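Local coordinates for protein extracellular sialidase/neuraminidase, putative (Aspergillus fumigatus, PDB 2XZK) that probably releases terminal sialic acids, KDN in particular, from glycoconjugates as a secreted beta-propeller glycosidase that passes through a covalent tyrosyl-sugar intermediate, at residues S37-A42 with E56-T61; P41-T46 with Y338-K343; V307-D312 with S378-G383. All blocks are in the same frame, centred on the assembly; numbering follows the deposited sequence. Where two conformers were deposited one is given.

Interactions 1 and 2 both start from strand 37-45, share Pro41 and Ala42, and touch where Arg39 makes a cation-pi contact with Tyr338 and Ile40 CD1 packs on the same ring; both reach the FKD sugar. They differ in what holds them. Interaction 1 is a pairing within one sheet, made by backbone bonds and charged side chains, whereas interaction 2 lies between two sheets near the chain centre, where serine and threonine hydroxyls and a water stand in for strand pairing. Interaction 3, whose centre lies about 20 Å from the chain centre, is a mainly aliphatic strand-to-helix contact with partly exposed residues at its outer end; Met341 of interaction 2 packs against its Val307.

Interaction 1: residues S37-A42 with E56-T61; sequences SFRIPA and EGRRHT. With FKD (3-deoxy-3-fluoro-D-erythro-alpha-L-manno-non-2-ulopyranosonic acid), chain C.
Arg39 and Arg58 lie on the same face of an antiparallel strand pair as Glu56; the two arginine side chains reach the FKD sugar, while Glu56 holds Arg58. Arg39 CB sits over one face of the Arg58 guanidinium, offset toward its rim. CG leads on to CD, which meets Arg58 NH1 at 3.5 Å. The chain then bends (chi3 64°), and Ile40 CD1 covers one face of the guanidinium at its end. NE forms a salt bridge with Glu354, while NH1 and NH2 both converge on the single carboxylate oxygen O1A of the sugar, NH2 at 2.8 Å. The two guanidinium planes stand 72° apart. Arg58 NH2 gives the sugar O4 a 2.8 Å bond, and with NE it grips Glu56 OE1 side-on; NH1 bonds to Asn62 O and salt-bridges Asp64, and together these hold the plane. Ile40 CG1 packs 3.4 Å from Glu56 CD. On the backbone, Ser37 pairs with Arg58 and Arg39 with Glu56, Arg39 O receiving Glu56 N at 2.7 Å. Phe38 lies on the other face, its CD1 3.9 Å from Gly57 CA. The pair belongs to hairpin 37-45/51-58; strand 68-74 continues the sheet beyond 51-58, and strand 101-109 meets Ile40.

Interaction 2: residues P41-T46 with Y338-K343; sequences PAVVRT and YSSMTK. With FKD (3-deoxy-3-fluoro-D-erythro-alpha-L-manno-non-2-ulopyranosonic acid), chain C.
Ser340 and Thr342 both hold their hydroxyl anti to their own backbone N (chi1 -177° and -169°), which directs each OG or OG1 at strand 41-45 running alongside. Ser340 OG accepts from Val43 N at 2.9 Å. Thr342 OG1 takes a weak, bent bond from Arg45 N, so two backbone N-H groups are met by side chains where a paired strand would offer carbonyls. A water completes the polar seam, donating to Val43 O at 2.7 Å and to Met341 O at 2.8 Å. Between these bonds, Val43 CG2 meets Thr342 CG2 at 3.9 Å, the two side chains crossing at about a right angle. At one end the chain of Arg45 bends at chi3 (44°) and its NE donates to Lys343 O at 2.7 Å, approaching from above the carbonyl plane. At the other end Pro41 CD touches Tyr338 CB at 3.9 Å, from where the tyrosine ring leads away to the sugar. Its OH is bonded covalently to FKD C2, modelled at 1.8 Å, with the anomeric carbon near the plane of the ring. Two strands lying parallel, each paired with other strands of its own sheet, are characteristic of neighbouring blades packed round the axis of a beta-propeller, here a sialidase fold; the tyrosyl-sugar bond marks the nucleophile of its active site.

Interaction 3: residues V307-D312 with S378-G383; sequences VRISYD and SWILNG. With K99 ((2R,3R,4R,5R,6S)-2,3-bis(fluoranyl)-4,5-bis(oxidanyl)-6-[(1R,2R)-1,2,3-tris(oxidanyl)propyl]oxane-2-carboxylic acid), chain E.
A short helix, 377-381, near the C-terminus lies against strand 305-310 of a propeller sheet, and the contact between them is a small, mainly aliphatic core. Val307 and Ile380 meet at about a right angle, Val307 CG1 lying 3.8 Å from Ile380 CG1. That methyl also reaches the edge of the Trp379 ring at CZ3, 4.1 Å away and near the ring plane. With chi1 at 68°, CG1 stands between the backbone N and the carbonyl carbon of Val307, while CG2 takes the anti position and touches Ile380 CD1. Two residues on, Ile309 CD1 touches two helix side chains: it is 4.0 Å from Ile380 CG2 and 3.9 Å from Leu381 CD2. Leu381 and Tyr311 come from opposite directions, and the CD2 methyl ends 3.2 Å from Tyr311 OH, a tight approach. The hydroxyl itself is hydrogen-bonded to Asp3, and Ile309 CG2 lies over one face of the tyrosine ring.

Past the strand, another sugar ligand, K99, lies against the turn. Its O4 accepts from Tyr311 N at 2.9 Å and its O5 donates to Asp312 OD1 at 2.7 Å. Ser310 OG accepts from Asp312 N, an ST turn beside the sugar. At the end of the helix, Ser378 O accepts from Asn382 N and ND2, which reach it from opposite faces of its plane. Strand 290-294 flanks 305-310 and touches Val307, Ile309 and Tyr311, while Phe375 of the neighbouring sheet bridges strand 305-310 and the helix, packing on Val307 and Ile380.

Interaction 1: residues S37-A42 with E56-T61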
# COMPACT_ATOMS: atom_id res chain seq x y z
N SER A 37 -12.19 9.09 -8.16
CA SER A 37 -11.66 8.70 -6.87
C SER A 37 -10.21 8.22 -6.99
O SER A 37 -9.78 7.73 -8.04
CB SER A 37 -12.51 7.59 -6.26
OG SER A 37 -13.75 8.07 -5.80
N PHE A 38 -9.47 8.41 -5.90
CA PHE A 38 -8.15 7.81 -5.76
C PHE A 38 -8.18 6.86 -4.58
O PHE A 38 -8.62 7.23 -3.50
CB PHE A 38 -7.10 8.89 -5.56
CG PHE A 38 -6.93 9.77 -6.77
CD1 PHE A 38 -6.16 9.33 -7.84
CD2 PHE A 38 -7.57 11.01 -6.85
CE1 PHE A 38 -6.00 10.11 -8.97
CE2 PHE A 38 -7.41 11.80 -8.00
CZ PHE A 38 -6.62 11.35 -9.06
N ARG A 39 -7.74 5.64 -4.81
CA ARG A 39 -7.74 4.61 -3.78
C ARG A 39 -6.46 3.79 -3.89
O ARG A 39 -5.72 3.91 -4.87
CB ARG A 39 -8.97 3.69 -3.90
CG ARG A 39 -10.29 4.30 -3.42
CD ARG A 39 -11.29 3.23 -3.00
NE ARG A 39 -10.77 2.52 -1.84
CZ ARG A 39 -11.01 1.26 -1.53
NH1 ARG A 39 -11.83 0.52 -2.27
NH2 ARG A 39 -10.42 0.74 -0.46
N ILE A 40 -6.22 2.98 -2.87
CA ILE A 40 -5.19 1.93 -2.88
C ILE A 40 -3.77 2.50 -2.93
O ILE A 40 -3.05 2.33 -3.93
CB ILE A 40 -5.43 0.87 -4.01
CG1 ILE A 40 -6.93 0.59 -4.25
CG2 ILE A 40 -4.67 -0.41 -3.71
CD1 ILE A 40 -7.74 0.15 -3.03
N PRO A 41 -3.37 3.22 -1.86
CA PRO A 41 -2.09 3.91 -1.88
C PRO A 41 -0.89 3.00 -1.73
O PRO A 41 -1.00 1.94 -1.14
CB PRO A 41 -2.17 4.81 -0.65
CG PRO A 41 -3.08 4.08 0.29
CD PRO A 41 -4.13 3.50 -0.63
N ALA A 42 0.24 3.44 -2.26
CA ALA A 42 1.53 2.82 -1.95
C ALA A 42 2.58 3.91 -1.97
O ALA A 42 2.54 4.79 -2.82
CB ALA A 42 1.87 1.74 -2.99
N GLU A 56 -4.40 3.96 -7.24
CA GLU A 56 -5.33 3.66 -8.31
C GLU A 56 -6.15 4.91 -8.60
O GLU A 56 -6.81 5.46 -7.72
CB GLU A 56 -6.25 2.51 -7.91
CG GLU A 56 -5.58 1.15 -8.03
CD GLU A 56 -6.47 0.03 -7.57
OE1 GLU A 56 -7.72 0.18 -7.65
OE2 GLU A 56 -5.93 -1.00 -7.12
N GLY A 57 -6.06 5.39 -9.84
CA GLY A 57 -6.91 6.47 -10.32
C GLY A 57 -8.16 5.80 -10.88
O GLY A 57 -8.11 5.18 -11.93
N ARG A 58 -9.25 5.90 -10.14
CA ARG A 58 -10.49 5.24 -10.53
C ARG A 58 -11.34 6.25 -11.28
O ARG A 58 -11.92 7.18 -10.71
CB ARG A 58 -11.18 4.66 -9.29
CG ARG A 58 -10.27 3.67 -8.54
CD ARG A 58 -10.96 2.95 -7.39
NE ARG A 58 -10.19 1.77 -6.97
CZ ARG A 58 -10.64 0.84 -6.13
NH1 ARG A 58 -11.86 0.92 -5.62
NH2 ARG A 58 -9.86 -0.20 -5.82
N ARG A 59 -11.40 6.03 -12.59
CA ARG A 59 -11.84 7.07 -13.53
C ARG A 59 -13.25 7.57 -13.26
O ARG A 59 -13.46 8.77 -13.11
CB ARG A 59 -11.73 6.56 -14.96
CG ARG A 59 -10.29 6.36 -15.43
CD ARG A 59 -9.79 7.58 -16.20
NE ARG A 59 -10.56 7.78 -17.44
CZ ARG A 59 -11.31 8.85 -17.71
NH1 ARG A 59 -11.40 9.85 -16.85
NH2 ARG A 59 -11.95 8.92 -18.87
N HIS A 60 -14.19 6.63 -13.15
CA HIS A 60 -15.61 6.97 -13.22
C HIS A 60 -16.39 6.86 -11.92
O HIS A 60 -17.36 7.60 -11.73
CB HIS A 60 -16.29 6.12 -14.31
CG HIS A 60 -15.58 6.14 -15.63
ND1 HIS A 60 -15.43 7.29 -16.38
CD2 HIS A 60 -14.97 5.16 -16.33
CE1 HIS A 60 -14.76 7.01 -17.48
NE2 HIS A 60 -14.47 5.73 -17.47
N THR A 61 -16.01 5.93 -11.05
CA THR A 61 -16.69 5.69 -9.78
C THR A 61 -15.62 5.30 -8.77
O THR A 61 -14.43 5.24 -9.12
CB THR A 61 -17.71 4.53 -9.89
OG1 THR A 61 -17.01 3.28 -9.94
CG2 THR A 61 -18.60 4.66 -11.14
C1 FKD C . -11.44 -2.96 -0.07
F1 FKD C . -11.52 -2.42 -2.80
C2 FKD C . -10.42 -3.55 -1.06
C3 FKD C . -10.27 -2.68 -2.32
C4 FKD C . -9.37 -3.42 -3.32
O4 FKD C . -9.38 -2.68 -4.54
C5 FKD C . -9.84 -4.86 -3.57
O5 FKD C . -8.96 -5.53 -4.46
C6 FKD C . -9.92 -5.63 -2.25
O6 FKD C . -10.76 -4.90 -1.34
C7 FKD C . -10.52 -7.05 -2.34
O7 FKD C . -11.87 -6.98 -2.78
C8 FKD C . -10.50 -7.74 -0.96
O8 FKD C . -9.16 -7.88 -0.52
C9 FKD C . -11.17 -9.13 -0.98
O9 FKD C . -10.50 -9.96 -1.93
O1A FKD C . -11.71 -1.75 -0.15
O1B FKD C . -11.91 -3.72 0.81

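Interaction 2: residues P41-T46 with Y338-K343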
# COMPACT_ATOMS: atom_id res chain seq x y z
N PRO A 41 -3.37 3.22 -1.86
CA PRO A 41 -2.09 3.91 -1.88
C PRO A 41 -0.89 3.00 -1.73
O PRO A 41 -1.00 1.94 -1.14
CB PRO A 41 -2.17 4.81 -0.65
CG PRO A 41 -3.08 4.08 0.29
CD PRO A 41 -4.13 3.50 -0.63
N ALA A 42 0.24 3.44 -2.26
CA ALA A 42 1.53 2.82 -1.95
C ALA A 42 2.58 3.91 -1.97
O ALA A 42 2.54 4.79 -2.82
CB ALA A 42 1.87 1.74 -2.99
N VAL A 43 3.51 3.88 -1.03
CA VAL A 43 4.57 4.88 -0.95
C VAL A 43 5.94 4.28 -0.63
O VAL A 43 6.07 3.39 0.23
CB VAL A 43 4.20 6.02 0.05
CG1 VAL A 43 4.14 5.50 1.49
CG2 VAL A 43 5.16 7.21 -0.10
N VAL A 44 6.96 4.79 -1.33
CA VAL A 44 8.34 4.40 -1.07
C VAL A 44 9.26 5.62 -1.13
O VAL A 44 9.03 6.54 -1.91
CB VAL A 44 8.86 3.32 -2.05
CG1 VAL A 44 8.20 1.97 -1.76
CG2 VAL A 44 8.68 3.71 -3.53
N ARG A 45 10.30 5.60 -0.30
CA ARG A 45 11.38 6.55 -0.42
C ARG A 45 12.49 5.85 -1.20
O ARG A 45 12.83 4.70 -0.92
CB ARG A 45 11.90 7.00 0.95
CG ARG A 45 13.10 7.94 0.81
CD ARG A 45 13.70 8.47 2.10
NE ARG A 45 13.86 7.47 3.14
CZ ARG A 45 14.83 6.56 3.21
NH1 ARG A 45 15.76 6.51 2.26
NH2 ARG A 45 14.86 5.71 4.22
N THR A 46 13.02 6.53 -2.21
CA THR A 46 14.06 5.92 -3.03
C THR A 46 15.41 6.12 -2.35
O THR A 46 15.50 6.79 -1.32
CB THR A 46 14.10 6.53 -4.43
OG1 THR A 46 14.71 7.81 -4.37
CG2 THR A 46 12.72 6.67 -5.02
N TYR A 338 -7.40 1.83 3.45
CA TYR A 338 -6.07 1.32 3.07
C TYR A 338 -4.99 2.36 3.37
O TYR A 338 -5.25 3.58 3.36
CB TYR A 338 -6.03 0.97 1.57
CG TYR A 338 -6.81 -0.25 1.13
CD1 TYR A 338 -8.05 -0.58 1.71
CD2 TYR A 338 -6.33 -1.04 0.10
CE1 TYR A 338 -8.77 -1.72 1.28
CE2 TYR A 338 -7.03 -2.14 -0.33
CZ TYR A 338 -8.24 -2.48 0.25
OH TYR A 338 -8.89 -3.60 -0.21
N SER A 339 -3.77 1.90 3.63
CA SER A 339 -2.67 2.80 3.95
C SER A 339 -1.34 2.26 3.46
O SER A 339 -1.20 1.08 3.12
CB SER A 339 -2.60 3.02 5.45
OG SER A 339 -2.31 1.78 6.09
N SER A 340 -0.33 3.12 3.48
CA SER A 340 1.02 2.71 3.13
C SER A 340 2.00 3.60 3.87
O SER A 340 1.73 4.79 4.07
CB SER A 340 1.27 2.81 1.62
OG SER A 340 2.57 2.36 1.29
N MET A 341 3.14 3.05 4.29
CA MET A 341 4.13 3.82 5.03
C MET A 341 5.52 3.64 4.49
O MET A 341 5.89 2.57 3.98
CB MET A 341 4.13 3.41 6.51
CG MET A 341 2.89 3.75 7.32
SD MET A 341 3.16 3.28 9.06
CE MET A 341 3.16 1.48 8.93
N THR A 342 6.30 4.70 4.63
CA THR A 342 7.73 4.68 4.35
C THR A 342 8.46 5.53 5.40
O THR A 342 7.83 6.26 6.15
CB THR A 342 8.02 5.21 2.93
OG1 THR A 342 9.39 4.94 2.59
CG2 THR A 342 7.75 6.72 2.82
N LYS A 343 9.78 5.36 5.48
CA LYS A 343 10.62 6.27 6.24
C LYS A 343 11.04 7.39 5.29
O LYS A 343 11.39 7.13 4.14
CB LYS A 343 11.85 5.53 6.77
CG LYS A 343 12.62 6.27 7.84
CD LYS A 343 13.82 5.46 8.29
CE LYS A 343 14.16 5.76 9.73
NZ LYS A 343 15.46 5.16 10.13
C1 FKD C . -11.44 -2.96 -0.07
F1 FKD C . -11.52 -2.42 -2.80
C2 FKD C . -10.42 -3.55 -1.06
C3 FKD C . -10.27 -2.68 -2.32
C4 FKD C . -9.37 -3.42 -3.32
O4 FKD C . -9.38 -2.68 -4.54
C5 FKD C . -9.84 -4.86 -3.57
O5 FKD C . -8.96 -5.53 -4.46
C6 FKD C . -9.92 -5.63 -2.25
O6 FKD C . -10.76 -4.90 -1.34
C7 FKD C . -10.52 -7.05 -2.34
O7 FKD C . -11.87 -6.98 -2.78
C8 FKD C . -10.50 -7.74 -0.96
O8 FKD C . -9.16 -7.88 -0.52
C9 FKD C . -11.17 -9.13 -0.98
O9 FKD C . -10.50 -9.96 -1.93
O1A FKD C . -11.71 -1.75 -0.15
O1B FKD C . -11.91 -3.72 0.81
O HOH W 1 7.36 1.60 1.76

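Interaction 3: residues V307-D312 with S378-G383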
# COMPACT_ATOMS: atom_id res chain seq x y z
N VAL A 307 -1.66 4.32 14.27
CA VAL A 307 -0.26 3.96 14.04
C VAL A 307 0.37 3.46 15.35
O VAL A 307 0.17 4.07 16.41
CB VAL A 307 0.54 5.13 13.37
CG1 VAL A 307 0.73 6.32 14.32
CG2 VAL A 307 1.89 4.64 12.84
N ARG A 308 1.10 2.35 15.28
CA ARG A 308 1.67 1.70 16.46
C ARG A 308 3.14 1.33 16.30
O ARG A 308 3.63 1.20 15.18
CB ARG A 308 0.93 0.40 16.74
CG ARG A 308 -0.57 0.48 16.86
CD ARG A 308 -1.06 -0.94 16.94
NE ARG A 308 -2.51 -1.11 16.92
CZ ARG A 308 -3.27 -1.36 17.98
NH1 ARG A 308 -2.73 -1.41 19.21
NH2 ARG A 308 -4.56 -1.58 17.83
N ILE A 309 3.81 1.12 17.43
CA ILE A 309 5.20 0.71 17.46
C ILE A 309 5.33 -0.60 18.24
O ILE A 309 4.70 -0.76 19.30
CB ILE A 309 6.10 1.79 18.12
CG1 ILE A 309 5.92 3.15 17.45
CG2 ILE A 309 7.57 1.37 18.10
CD1 ILE A 309 6.49 4.34 18.26
N SER A 310 6.11 -1.55 17.71
CA SER A 310 6.52 -2.74 18.48
C SER A 310 8.03 -2.66 18.69
O SER A 310 8.78 -2.35 17.77
CB SER A 310 6.20 -4.04 17.75
OG SER A 310 6.66 -5.16 18.52
N TYR A 311 8.45 -2.97 19.91
CA TYR A 311 9.87 -3.02 20.26
C TYR A 311 10.35 -4.47 20.34
O TYR A 311 11.53 -4.72 20.61
CB TYR A 311 10.09 -2.34 21.62
CG TYR A 311 9.67 -0.89 21.59
CD1 TYR A 311 10.56 0.08 21.17
CD2 TYR A 311 8.38 -0.51 21.95
CE1 TYR A 311 10.19 1.41 21.12
CE2 TYR A 311 7.99 0.83 21.92
CZ TYR A 311 8.90 1.77 21.50
OH TYR A 311 8.54 3.09 21.44
N ASP A 312 9.44 -5.39 20.10
CA ASP A 312 9.72 -6.83 20.20
C ASP A 312 10.53 -7.34 19.03
O ASP A 312 10.33 -6.91 17.90
CB ASP A 312 8.42 -7.61 20.29
CG ASP A 312 7.72 -7.41 21.62
OD1 ASP A 312 8.40 -7.05 22.61
OD2 ASP A 312 6.49 -7.62 21.68
N SER A 378 8.24 10.75 18.12
CA SER A 378 7.80 11.54 19.27
C SER A 378 6.30 11.81 19.20
O SER A 378 5.60 11.73 20.21
CB SER A 378 8.58 12.86 19.36
OG SER A 378 8.03 13.68 20.37
N TRP A 379 5.79 12.09 18.00
CA TRP A 379 4.37 12.35 17.84
C TRP A 379 3.55 11.11 18.23
O TRP A 379 2.56 11.23 18.96
CB TRP A 379 4.02 12.82 16.43
CG TRP A 379 2.55 13.13 16.30
CD1 TRP A 379 1.93 14.31 16.64
CD2 TRP A 379 1.52 12.25 15.84
NE1 TRP A 379 0.57 14.21 16.42
CE2 TRP A 379 0.30 12.96 15.92
CE3 TRP A 379 1.51 10.92 15.37
CZ2 TRP A 379 -0.93 12.39 15.53
CZ3 TRP A 379 0.28 10.36 14.99
CH2 TRP A 379 -0.92 11.08 15.08
N ILE A 380 3.98 9.93 17.78
CA ILE A 380 3.27 8.70 18.17
C ILE A 380 3.35 8.48 19.68
O ILE A 380 2.35 8.15 20.31
CB ILE A 380 3.84 7.46 17.48
CG1 ILE A 380 3.90 7.66 15.95
CG2 ILE A 380 3.01 6.20 17.86
CD1 ILE A 380 4.69 6.55 15.23
N LEU A 381 4.54 8.66 20.24
CA LEU A 381 4.81 8.30 21.64
C LEU A 381 4.17 9.25 22.65
O LEU A 381 3.93 8.88 23.80
CB LEU A 381 6.32 8.23 21.89
CG LEU A 381 7.07 7.08 21.18
CD1 LEU A 381 8.56 7.39 21.12
CD2 LEU A 381 6.81 5.74 21.85
N ASN A 382 3.89 10.47 22.21
CA ASN A 382 3.27 11.48 23.07
C ASN A 382 1.76 11.51 22.94
O ASN A 382 1.09 12.40 23.46
CB ASN A 382 3.90 12.85 22.80
CG ASN A 382 5.26 13.01 23.47
OD1 ASN A 382 5.36 13.08 24.69
ND2 ASN A 382 6.32 13.04 22.66
N GLY A 383 1.22 10.49 22.28
CA GLY A 383 -0.22 10.28 22.17
C GLY A 383 -0.86 10.08 23.54
O GLY A 383 -0.23 9.51 24.43
O1A K99 E . 5.82 -0.42 24.16
C1 K99 E . 5.14 -1.06 25.00
O1B K99 E . 5.02 -0.75 26.20
C2 K99 E . 4.37 -2.33 24.53
C3 K99 E . 4.76 -2.81 23.12
F1 K99 E . 3.83 -3.76 22.71
C4 K99 E . 6.19 -3.37 23.06
O4 K99 E . 6.47 -3.90 21.78
O6 K99 E . 4.60 -3.44 25.44
C6 K99 E . 6.00 -3.87 25.47
C5 K99 E . 6.37 -4.47 24.11
O5 K99 E . 7.74 -4.91 24.10
C7 K99 E . 6.30 -4.85 26.62
O7 K99 E . 5.19 -5.74 26.73
C8 K99 E . 6.60 -4.10 27.94
O8 K99 E . 5.58 -3.14 28.20
C9 K99 E . 7.97 -3.37 27.95
O9 K99 E . 9.06 -4.29 28.16
F2 K99 E . 3.05 -2.05 24.53